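Local coordinates for esterase family protein (Staphylococcus aureus, PDB 6VH9) that is a serine hydrolase of the esterase D family that hydrolyses carboxylic esters and probably also splits S-formylglutathione into formate and glutathione, at residues 22-27 against 62-67; 140-145 against 196-201; 15-20 against 91-96; 151-156 against 173-178. All coordinates share one frame; numbering follows the deposited sequence.

Interaction 1. Residues 22-27 against 62-67; sequences TVILPE and SIERYA
Strand 22-26 and helix 63-67 run roughly the same way, their axes 9.1 Å apart at an angle of 33°, and by CA positions Ile24 lies opposite Glu64 and Pro26 opposite Ala67. This is a helix laid on the sheet of an alpha/beta-hydrolase fold, and Ile24 is the strand residue that reaches it. A branched, purely apolar side chain suits a buried position in mid-strand, because its two arms can meet different parts of a helix surface. The arm that ends in CD1 lies against the first turn: Ile24 CD1 is 3.5 Å from Glu64 CA and 4.1 Å from Ile63 CG2. The other arm, Ile24 CG2, stands anti to the backbone N (CG1 has chi1 -68°) and touches Glu64 CG at 3.7 Å and, on another side, the methyl of Ala67, whose small size lets strand and helix come close. Glu64 therefore offers this contact its aliphatic part, its extended chain slanting past Ile24. The carboxylate lies beyond, where OE1 forms a salt bridge with Arg59 of the second subunit, so one residue serves both the packing within the chain and the subunit interface. Ile63 also packs on Ile245 and Ile249 of helix 238-253. At the far end of the strand the proline ring touches the helix backbone, Pro26 CG lying 4.0 Å from Ala67 O.

Interaction 2. Residues 140-145 against 196-201; sequences FAKAVP and IPKLLI
Lys198 O receives the shortest of the three backbone hydrogen bonds, from Ala143 N at 2.8 Å, and the CA-H of Lys142 makes a bent contact with the same oxygen, CA to O 3.3 Å. The parallel ladder continues on both sides: Leu200 N donates to Ala143 O at 3.1 Å, while Lys198 N reaches Ala141 O, tilted 29° from the carbonyl plane. Pro145 has no N-H for the next rung; its CD lies 3.4 Å from Leu200 O instead and also touches Ile201 CG1.

Small Ala143 leaves room for two larger neighbours, its CB meeting Leu199 CD2 at 4.0 Å and Pro197 CB at 4.1 Å. Val144 and Leu200 lie side by side, each with a branch anti to its backbone N (Val144 CG1, chi1 -171°; Leu200 CG, chi1 171°), and Val144 CG1 touches Leu200 CD2 at 4.1 Å. Both touch Trp251 of helix 238-253. Lys142 NZ and Lys198 NZ are 4.7 Å apart; Met252 O, Asp255 O and a cation-pi contact with Trp251 hold Lys142 NZ, which would probably offset the like charge. Adjacent strands in the parallel part of the central sheet, flanked by helices 124-135 and 238-253, are typical of the alpha/beta-hydrolase fold.

Interaction 3. Residues 15-20 against 91-96; sequences IGMHQN and HSYYDY
Ile15 and Met17 each set a methyl over the face of a ring from segment 91-96. Ile15 CD1 stands above the middle of the Tyr96 ring, 3.7 Å from its centroid and close to the ring normal, a nearly ideal CH-pi contact. Its CG1 lies between the backbone N and the carbonyl carbon (chi1 60°), which directs this arm to the ring and leaves CG2 to pack against Tyr96 CB. A branched aliphatic residue thus fits both the face and the root of one tyrosine.

Met17 uses its long, flexible chain, extended beyond CG, to bring CE over His91, 3.6 Å from the ring centroid but displaced toward the rim. The same methyl comes within 3.3 Å of Tyr93 OH, the two side chains crossing at about a right angle. At the edge of the imidazole, Ile15 O lies 3.0 Å from His91 ND1. Two carboxylates of the fourth subunit hold this ring: Asp80 bonds NE2 and Asp162 bonds ND1.

Gln19 approaches the Tyr93 ring at its edge, in plane, and NE2 gives Tyr93 OH a weak hydrogen bond of 3.2 Å, bent to 130°; its stronger partner is Asn78 O. The amide stands almost upright to the Tyr96 ring, the planes 86° apart. A water hydrogen-bonded to Tyr96 OH donates to Asn20 O.

The contact joins the early part of strand 17-26, where Gly16 and Met17 form a G1 beta bulge opposite Ser12, to the first turn of helix 93-107 and the residues leading into it, while Tyr96 also touches Tyr10 and Ser12 of strand 3-12.

Interaction 4. Residues 151-156 against 173-178; sequences EAQNLM and SSVKGT
The charged part of this contact joins Glu151 and Lys176. Lys176 NZ donates to Glu151 OE2 at 2.8 Å, in a salt bridge that uses the syn lone pair, the side facing the other oxygen. The two side chains cross at about a right angle, and the lysine bends at chi2 and chi3 to curl its end back to the carboxylate. Its CD methylene passes 3.5 Å from Glu151 OE1. Asp181 makes a second, long and weak ion pair with the same ammonium.

Hydrogen bonds within each segment shape the two surfaces. Glu151 OE1 turns its anti lone pair to Gln153 N, at 3.2 Å and nearly straight (171°), so that one carboxylate both caps the start of the helix and faces the lysine. In the loop, Val175 O accepts from Thr178 N at 3.1 Å and from Thr178 OG1 at 2.7 Å, both reaching it from the same face of its plane; the threonine hydroxyl thereby reinforces the turn. Gly177 takes up the positive phi that a type II turn needs at its third position.

The apolar contacts centre on Val175. Its CG2 meets Ala152 CB at 3.6 Å, where the small methyl permits close approach, and CG1 faces the chain of Met156, which also touches Ile168 and Ile169. Gln153 lies at the side of this patch, NE2 4.1 Å from Ser174 CB.

The whole is a capped helix start, with its side-chain acceptor two residues ahead of the bonded N-H, packed against a type II beta turn in the region between strands 142-146 and 198-204 of the alpha/beta-hydrolase fold.

Overall arrangement
Interactions 1 and 2 are buried contacts of one sheet, but differ in chemistry: interaction 2 is backbone hydrogen bonding between neighbouring strands, whereas interaction 1 is side-chain packing of a helix on a strand. Interaction 3, also buried, uses the same strand 17-26 as interaction 1, at its other end, and relies on aromatic faces and a bridging water; interaction 1 is nested within the loop it closes. Both reach other subunits. Interaction 4, only partly buried, is nested in the loop between the strands of interaction 2 and mixes a salt bridge with a small apolar patch. It lies about 34 Å from interaction 1, centre to centre, across the chain's centre.

Interaction 1. Residues 22-27 against 62-67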
# COMPACT_ATOMS: atom_id res chain seq x y z
N THR A 22 -8.49 1.66 -5.78
CA THR A 22 -7.29 1.34 -6.57
C THR A 22 -7.51 1.71 -8.03
O THR A 22 -8.64 1.65 -8.55
CB THR A 22 -6.90 -0.14 -6.46
OG1 THR A 22 -7.94 -0.95 -6.98
CG2 THR A 22 -6.64 -0.52 -5.00
N VAL A 23 -6.42 2.10 -8.69
CA VAL A 23 -6.46 2.58 -10.07
C VAL A 23 -5.31 1.97 -10.85
O VAL A 23 -4.16 1.96 -10.38
CB VAL A 23 -6.40 4.12 -10.14
CG1 VAL A 23 -6.23 4.60 -11.60
CG2 VAL A 23 -7.68 4.74 -9.54
N ILE A 24 -5.61 1.44 -12.04
CA ILE A 24 -4.59 1.07 -13.02
C ILE A 24 -4.55 2.18 -14.05
O ILE A 24 -5.58 2.50 -14.67
CB ILE A 24 -4.89 -0.28 -13.68
CG1 ILE A 24 -4.76 -1.42 -12.67
CG2 ILE A 24 -3.93 -0.52 -14.84
CD1 ILE A 24 -5.45 -2.71 -13.14
N LEU A 25 -3.37 2.78 -14.26
CA LEU A 25 -3.20 3.90 -15.18
C LEU A 25 -2.07 3.54 -16.15
O LEU A 25 -0.89 3.73 -15.84
CB LEU A 25 -2.89 5.19 -14.43
CG LEU A 25 -3.02 6.49 -15.22
CD1 LEU A 25 -4.51 6.83 -15.45
CD2 LEU A 25 -2.34 7.63 -14.47
N PRO A 26 -2.41 2.98 -17.32
CA PRO A 26 -1.37 2.60 -18.27
C PRO A 26 -0.55 3.82 -18.69
O PRO A 26 -1.03 4.95 -18.67
CB PRO A 26 -2.16 2.03 -19.45
CG PRO A 26 -3.44 1.56 -18.84
CD PRO A 26 -3.74 2.56 -17.77
N GLU A 27 0.69 3.58 -19.05
CA GLU A 27 1.56 4.69 -19.38
C GLU A 27 1.40 5.08 -20.85
O GLU A 27 1.12 4.25 -21.72
CB GLU A 27 3.02 4.34 -19.07
CG GLU A 27 3.33 4.26 -17.57
CD GLU A 27 4.75 3.76 -17.29
OE1 GLU A 27 5.63 4.01 -18.13
OE2 GLU A 27 4.97 3.10 -16.26
N SER A 62 -5.03 -11.31 -13.35
CA SER A 62 -3.95 -10.57 -13.98
C SER A 62 -4.49 -9.33 -14.68
O SER A 62 -3.98 -8.92 -15.73
CB SER A 62 -3.22 -11.49 -14.96
OG SER A 62 -2.43 -12.44 -14.26
N ILE A 63 -5.49 -8.66 -14.08
CA ILE A 63 -6.20 -7.57 -14.77
C ILE A 63 -5.25 -6.46 -15.23
O ILE A 63 -5.39 -5.94 -16.34
CB ILE A 63 -7.34 -7.01 -13.91
CG1 ILE A 63 -7.97 -5.85 -14.69
CG2 ILE A 63 -6.79 -6.51 -12.58
CD1 ILE A 63 -9.39 -5.66 -14.46
N GLU A 64 -4.26 -6.07 -14.41
CA GLU A 64 -3.40 -4.97 -14.85
C GLU A 64 -2.64 -5.35 -16.12
O GLU A 64 -2.40 -4.49 -16.98
CB GLU A 64 -2.40 -4.54 -13.77
CG GLU A 64 -1.56 -3.33 -14.26
CD GLU A 64 -0.50 -2.84 -13.28
OE1 GLU A 64 -0.48 -3.31 -12.13
OE2 GLU A 64 0.34 -1.99 -13.67
N ARG A 65 -2.25 -6.62 -16.25
CA ARG A 65 -1.60 -7.07 -17.48
C ARG A 65 -2.52 -6.88 -18.68
O ARG A 65 -2.10 -6.39 -19.73
CB ARG A 65 -1.15 -8.53 -17.37
CG ARG A 65 -0.44 -9.02 -18.63
CD ARG A 65 0.49 -10.22 -18.41
NE ARG A 65 -0.05 -11.21 -17.48
CZ ARG A 65 -0.80 -12.25 -17.85
NH1 ARG A 65 -1.13 -12.41 -19.12
NH2 ARG A 65 -1.21 -13.13 -16.95
N TYR A 66 -3.79 -7.27 -18.54
CA TYR A 66 -4.73 -7.11 -19.64
C TYR A 66 -4.98 -5.63 -19.95
O TYR A 66 -4.98 -5.23 -21.11
CB TYR A 66 -6.06 -7.80 -19.33
CG TYR A 66 -5.94 -9.18 -18.72
CD1 TYR A 66 -4.94 -10.07 -19.12
CD2 TYR A 66 -6.84 -9.61 -17.74
CE1 TYR A 66 -4.84 -11.33 -18.57
CE2 TYR A 66 -6.75 -10.87 -17.19
CZ TYR A 66 -5.76 -11.72 -17.60
OH TYR A 66 -5.66 -12.98 -17.05
N ALA A 67 -5.18 -4.82 -18.90
CA ALA A 67 -5.48 -3.40 -19.11
C ALA A 67 -4.32 -2.68 -19.78
O ALA A 67 -4.52 -1.87 -20.68
CB ALA A 67 -5.82 -2.73 -17.78

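Interaction 2. Residues 140-145 against 196-201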
# COMPACT_ATOMS: atom_id res chain seq x y z
N PHE A 140 -21.72 5.65 -19.65
CA PHE A 140 -21.03 4.45 -20.11
C PHE A 140 -21.56 4.02 -21.47
O PHE A 140 -22.78 3.86 -21.64
CB PHE A 140 -21.19 3.29 -19.12
CG PHE A 140 -20.85 3.65 -17.70
CD1 PHE A 140 -19.53 3.82 -17.32
CD2 PHE A 140 -21.86 3.82 -16.75
CE1 PHE A 140 -19.20 4.15 -16.02
CE2 PHE A 140 -21.54 4.15 -15.44
CZ PHE A 140 -20.20 4.31 -15.07
N ALA A 141 -20.66 3.81 -22.42
CA ALA A 141 -21.04 3.28 -23.73
C ALA A 141 -21.23 1.77 -23.71
O ALA A 141 -21.96 1.23 -24.55
CB ALA A 141 -20.00 3.67 -24.78
N LYS A 142 -20.54 1.06 -22.81
CA LYS A 142 -20.62 -0.39 -22.74
C LYS A 142 -20.63 -0.84 -21.29
O LYS A 142 -19.98 -0.24 -20.43
CB LYS A 142 -19.43 -1.06 -23.47
CG LYS A 142 -19.20 -0.54 -24.88
CD LYS A 142 -17.95 -1.15 -25.51
CE LYS A 142 -17.72 -0.60 -26.91
NZ LYS A 142 -16.70 -1.37 -27.68
N ALA A 143 -21.32 -1.95 -21.03
CA ALA A 143 -21.45 -2.51 -19.70
C ALA A 143 -21.32 -4.02 -19.76
O ALA A 143 -21.90 -4.66 -20.65
CB ALA A 143 -22.79 -2.12 -19.07
N VAL A 144 -20.57 -4.59 -18.82
CA VAL A 144 -20.30 -6.03 -18.82
C VAL A 144 -20.61 -6.66 -17.47
O VAL A 144 -19.73 -6.73 -16.60
CB VAL A 144 -18.84 -6.29 -19.19
CG1 VAL A 144 -18.59 -7.78 -19.41
CG2 VAL A 144 -18.49 -5.50 -20.44
N PRO A 145 -21.84 -7.13 -17.25
CA PRO A 145 -22.13 -7.93 -16.05
C PRO A 145 -21.52 -9.32 -16.18
O PRO A 145 -21.78 -10.03 -17.16
CB PRO A 145 -23.66 -7.99 -16.01
CG PRO A 145 -24.14 -6.91 -16.95
CD PRO A 145 -23.06 -6.80 -18.00
N ILE A 196 -29.19 2.85 -23.42
CA ILE A 196 -28.73 1.66 -22.73
C ILE A 196 -27.35 1.31 -23.32
O ILE A 196 -27.24 1.14 -24.53
CB ILE A 196 -29.71 0.49 -22.90
CG1 ILE A 196 -31.07 0.85 -22.26
CG2 ILE A 196 -29.14 -0.79 -22.31
CD1 ILE A 196 -32.11 -0.26 -22.35
N PRO A 197 -26.31 1.23 -22.49
CA PRO A 197 -24.99 0.84 -23.00
C PRO A 197 -25.04 -0.51 -23.71
O PRO A 197 -25.91 -1.35 -23.42
CB PRO A 197 -24.13 0.75 -21.73
CG PRO A 197 -24.85 1.57 -20.72
CD PRO A 197 -26.31 1.48 -21.04
N LYS A 198 -24.09 -0.73 -24.63
CA LYS A 198 -23.97 -2.05 -25.21
C LYS A 198 -23.66 -3.04 -24.10
O LYS A 198 -22.82 -2.78 -23.24
CB LYS A 198 -22.83 -2.17 -26.25
CG LYS A 198 -23.03 -1.74 -27.69
CD LYS A 198 -21.74 -1.15 -28.26
CE LYS A 198 -20.96 -2.20 -29.06
NZ LYS A 198 -20.48 -1.72 -30.39
N LEU A 199 -24.33 -4.18 -24.15
CA LEU A 199 -24.28 -5.15 -23.06
C LEU A 199 -23.53 -6.38 -23.54
O LEU A 199 -23.86 -6.95 -24.58
CB LEU A 199 -25.69 -5.54 -22.59
CG LEU A 199 -26.58 -4.43 -22.04
CD1 LEU A 199 -28.02 -4.93 -21.79
CD2 LEU A 199 -25.98 -3.84 -20.78
N LEU A 200 -22.51 -6.78 -22.78
CA LEU A 200 -21.87 -8.08 -22.93
C LEU A 200 -22.07 -8.78 -21.59
O LEU A 200 -21.50 -8.36 -20.58
CB LEU A 200 -20.38 -7.95 -23.28
CG LEU A 200 -19.61 -9.28 -23.24
CD1 LEU A 200 -20.07 -10.21 -24.34
CD2 LEU A 200 -18.09 -9.08 -23.31
N ILE A 201 -22.88 -9.83 -21.58
CA ILE A 201 -23.22 -10.55 -20.36
C ILE A 201 -22.55 -11.91 -20.44
O ILE A 201 -22.71 -12.62 -21.44
CB ILE A 201 -24.75 -10.70 -20.20
CG1 ILE A 201 -25.43 -9.34 -20.09
CG2 ILE A 201 -25.09 -11.59 -19.00
CD1 ILE A 201 -26.97 -9.41 -20.26

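Interaction 3. Residues 15-20 against 91-96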
# COMPACT_ATOMS: atom_id res chain seq x y z
N ILE A 15 -19.72 9.34 1.50
CA ILE A 15 -19.90 8.29 2.51
C ILE A 15 -19.31 8.66 3.87
O ILE A 15 -19.39 7.86 4.82
CB ILE A 15 -19.38 6.92 2.03
CG1 ILE A 15 -17.89 6.93 1.69
CG2 ILE A 15 -20.21 6.42 0.83
CD1 ILE A 15 -17.39 5.56 1.16
N GLY A 16 -18.79 9.88 4.02
CA GLY A 16 -18.41 10.35 5.34
C GLY A 16 -17.25 9.62 6.00
O GLY A 16 -17.23 9.50 7.23
N MET A 17 -16.27 9.16 5.21
CA MET A 17 -15.16 8.43 5.79
C MET A 17 -14.03 8.32 4.77
O MET A 17 -14.25 8.42 3.56
CB MET A 17 -15.58 7.04 6.28
CG MET A 17 -16.09 6.15 5.19
SD MET A 17 -16.50 4.51 5.83
CE MET A 17 -17.35 3.85 4.41
N HIS A 18 -12.83 8.12 5.29
CA HIS A 18 -11.73 7.65 4.47
C HIS A 18 -12.08 6.28 3.89
O HIS A 18 -12.72 5.45 4.55
CB HIS A 18 -10.48 7.55 5.31
CG HIS A 18 -9.86 8.88 5.59
ND1 HIS A 18 -10.36 9.74 6.55
CD2 HIS A 18 -8.81 9.51 5.02
CE1 HIS A 18 -9.63 10.84 6.57
NE2 HIS A 18 -8.69 10.73 5.65
N GLN A 19 -11.69 6.09 2.65
CA GLN A 19 -12.00 4.86 1.91
C GLN A 19 -10.92 4.66 0.86
O GLN A 19 -10.42 5.62 0.34
CB GLN A 19 -13.33 5.02 1.19
CG GLN A 19 -13.92 3.73 0.66
CD GLN A 19 -14.69 2.95 1.69
OE1 GLN A 19 -14.50 3.12 2.86
NE2 GLN A 19 -15.54 2.07 1.24
N ASN A 20 -10.48 3.41 0.70
CA ASN A 20 -9.42 3.07 -0.28
C ASN A 20 -10.08 2.90 -1.65
O ASN A 20 -11.04 2.16 -1.71
CB ASN A 20 -8.68 1.81 0.16
CG ASN A 20 -7.93 1.96 1.47
OD1 ASN A 20 -6.90 2.61 1.52
ND2 ASN A 20 -8.41 1.32 2.51
N HIS A 91 -24.39 3.25 4.31
CA HIS A 91 -23.78 4.32 3.54
C HIS A 91 -24.46 4.50 2.19
O HIS A 91 -25.13 3.60 1.67
CB HIS A 91 -22.30 4.05 3.28
CG HIS A 91 -21.45 4.10 4.51
ND1 HIS A 91 -20.98 5.28 5.06
CD2 HIS A 91 -20.94 3.10 5.28
CE1 HIS A 91 -20.23 5.00 6.11
NE2 HIS A 91 -20.19 3.69 6.27
N SER A 92 -24.23 5.68 1.60
CA SER A 92 -24.78 6.04 0.30
C SER A 92 -23.86 5.52 -0.81
O SER A 92 -23.22 6.27 -1.53
CB SER A 92 -24.93 7.55 0.19
OG SER A 92 -25.71 8.03 1.29
N TYR A 93 -23.86 4.20 -0.98
CA TYR A 93 -22.86 3.61 -1.86
C TYR A 93 -23.23 3.70 -3.34
O TYR A 93 -22.33 3.65 -4.18
CB TYR A 93 -22.59 2.16 -1.46
CG TYR A 93 -21.50 1.99 -0.42
CD1 TYR A 93 -20.18 2.33 -0.71
CD2 TYR A 93 -21.78 1.47 0.84
CE1 TYR A 93 -19.17 2.16 0.22
CE2 TYR A 93 -20.77 1.27 1.78
CZ TYR A 93 -19.46 1.62 1.45
OH TYR A 93 -18.43 1.45 2.35
N TYR A 94 -24.51 3.84 -3.69
CA TYR A 94 -24.84 4.17 -5.07
C TYR A 94 -24.24 5.52 -5.45
O TYR A 94 -23.54 5.65 -6.46
CB TYR A 94 -26.36 4.17 -5.26
CG TYR A 94 -26.81 4.52 -6.67
CD1 TYR A 94 -26.95 5.85 -7.07
CD2 TYR A 94 -27.06 3.52 -7.61
CE1 TYR A 94 -27.35 6.18 -8.36
CE2 TYR A 94 -27.47 3.84 -8.91
CZ TYR A 94 -27.60 5.17 -9.27
OH TYR A 94 -28.02 5.50 -10.54
N ASP A 95 -24.51 6.54 -4.63
CA ASP A 95 -23.98 7.87 -4.86
C ASP A 95 -22.45 7.88 -4.85
O ASP A 95 -21.83 8.69 -5.54
CB ASP A 95 -24.52 8.84 -3.80
CG ASP A 95 -26.01 9.11 -3.96
OD1 ASP A 95 -26.62 8.60 -4.93
OD2 ASP A 95 -26.57 9.84 -3.10
N TYR A 96 -21.85 7.00 -4.04
CA TYR A 96 -20.39 6.95 -3.94
C TYR A 96 -19.76 6.58 -5.28
O TYR A 96 -18.73 7.14 -5.67
CB TYR A 96 -19.99 5.95 -2.85
CG TYR A 96 -18.49 5.82 -2.70
CD1 TYR A 96 -17.72 6.92 -2.35
CD2 TYR A 96 -17.85 4.61 -2.90
CE1 TYR A 96 -16.32 6.82 -2.22
CE2 TYR A 96 -16.46 4.50 -2.78
CZ TYR A 96 -15.72 5.60 -2.42
OH TYR A 96 -14.35 5.47 -2.31
O HOH W 1 -13.30 3.05 -3.06

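Interaction 4. Residues 151-156 against 173-178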
# COMPACT_ATOMS: atom_id res chain seq x y z
N GLU A 151 -31.98 -11.21 -10.82
CA GLU A 151 -33.14 -11.30 -9.93
C GLU A 151 -32.67 -11.00 -8.51
O GLU A 151 -32.03 -11.85 -7.87
CB GLU A 151 -33.81 -12.66 -10.04
CG GLU A 151 -35.02 -12.81 -9.09
CD GLU A 151 -35.89 -11.56 -9.04
OE1 GLU A 151 -35.90 -10.88 -7.99
OE2 GLU A 151 -36.57 -11.26 -10.05
N ALA A 152 -32.95 -9.79 -8.05
CA ALA A 152 -32.47 -9.22 -6.77
C ALA A 152 -32.75 -10.09 -5.55
O ALA A 152 -32.00 -9.97 -4.61
CB ALA A 152 -32.95 -7.83 -6.58
N GLN A 153 -33.77 -10.94 -5.56
CA GLN A 153 -34.01 -11.81 -4.38
C GLN A 153 -32.83 -12.77 -4.20
O GLN A 153 -32.54 -13.11 -3.07
CB GLN A 153 -35.39 -12.48 -4.43
CG GLN A 153 -36.55 -11.50 -4.30
CD GLN A 153 -37.93 -12.10 -4.41
OE1 GLN A 153 -38.14 -13.14 -5.02
NE2 GLN A 153 -38.92 -11.43 -3.84
N ASN A 154 -32.24 -13.25 -5.29
CA ASN A 154 -31.07 -14.16 -5.27
C ASN A 154 -29.88 -13.58 -4.49
O ASN A 154 -29.09 -14.36 -4.04
CB ASN A 154 -30.68 -14.59 -6.68
CG ASN A 154 -31.78 -15.33 -7.41
OD1 ASN A 154 -32.72 -15.81 -6.80
ND2 ASN A 154 -31.65 -15.43 -8.72
N LEU A 155 -29.70 -12.25 -4.46
CA LEU A 155 -28.69 -11.59 -3.65
C LEU A 155 -29.20 -11.30 -2.24
O LEU A 155 -28.54 -11.64 -1.26
CB LEU A 155 -28.26 -10.29 -4.33
CG LEU A 155 -27.26 -9.47 -3.54
CD1 LEU A 155 -25.92 -10.20 -3.38
CD2 LEU A 155 -27.07 -8.14 -4.23
N MET A 156 -30.41 -10.73 -2.13
CA MET A 156 -30.88 -10.30 -0.82
C MET A 156 -31.12 -11.47 0.13
O MET A 156 -30.88 -11.35 1.33
CB MET A 156 -32.14 -9.45 -0.96
CG MET A 156 -31.97 -8.17 -1.79
SD MET A 156 -30.51 -7.22 -1.32
CE MET A 156 -30.46 -5.96 -2.59
N SER A 173 -40.76 -5.79 2.08
CA SER A 173 -41.18 -7.21 1.97
C SER A 173 -40.63 -7.82 0.69
O SER A 173 -40.34 -9.00 0.68
CB SER A 173 -42.66 -7.35 2.09
OG SER A 173 -43.13 -6.43 3.04
N SER A 174 -40.62 -7.05 -0.39
CA SER A 174 -40.05 -7.57 -1.64
C SER A 174 -39.38 -6.42 -2.39
O SER A 174 -39.77 -5.31 -2.21
CB SER A 174 -41.06 -8.27 -2.48
OG SER A 174 -41.71 -7.38 -3.35
N VAL A 175 -38.41 -6.75 -3.22
CA VAL A 175 -37.72 -5.71 -3.97
C VAL A 175 -38.25 -5.58 -5.39
O VAL A 175 -37.83 -4.67 -6.13
CB VAL A 175 -36.20 -5.97 -3.98
CG1 VAL A 175 -35.65 -5.85 -2.57
CG2 VAL A 175 -35.92 -7.35 -4.55
N LYS A 176 -39.16 -6.47 -5.79
CA LYS A 176 -39.72 -6.39 -7.13
C LYS A 176 -40.43 -5.05 -7.33
O LYS A 176 -41.16 -4.58 -6.46
CB LYS A 176 -40.68 -7.55 -7.39
CG LYS A 176 -40.04 -8.93 -7.20
CD LYS A 176 -38.91 -9.19 -8.24
CE LYS A 176 -39.27 -8.71 -9.65
NZ LYS A 176 -38.26 -9.13 -10.69
N GLY A 177 -40.16 -4.43 -8.48
CA GLY A 177 -40.76 -3.16 -8.82
C GLY A 177 -40.16 -1.95 -8.14
O GLY A 177 -40.77 -0.88 -8.20
N THR A 178 -39.01 -2.09 -7.49
CA THR A 178 -38.29 -1.02 -6.82
C THR A 178 -36.97 -0.75 -7.53
O THR A 178 -36.58 -1.46 -8.47
CB THR A 178 -38.02 -1.35 -5.35
OG1 THR A 178 -36.95 -2.30 -5.27
CG2 THR A 178 -39.25 -1.99 -4.71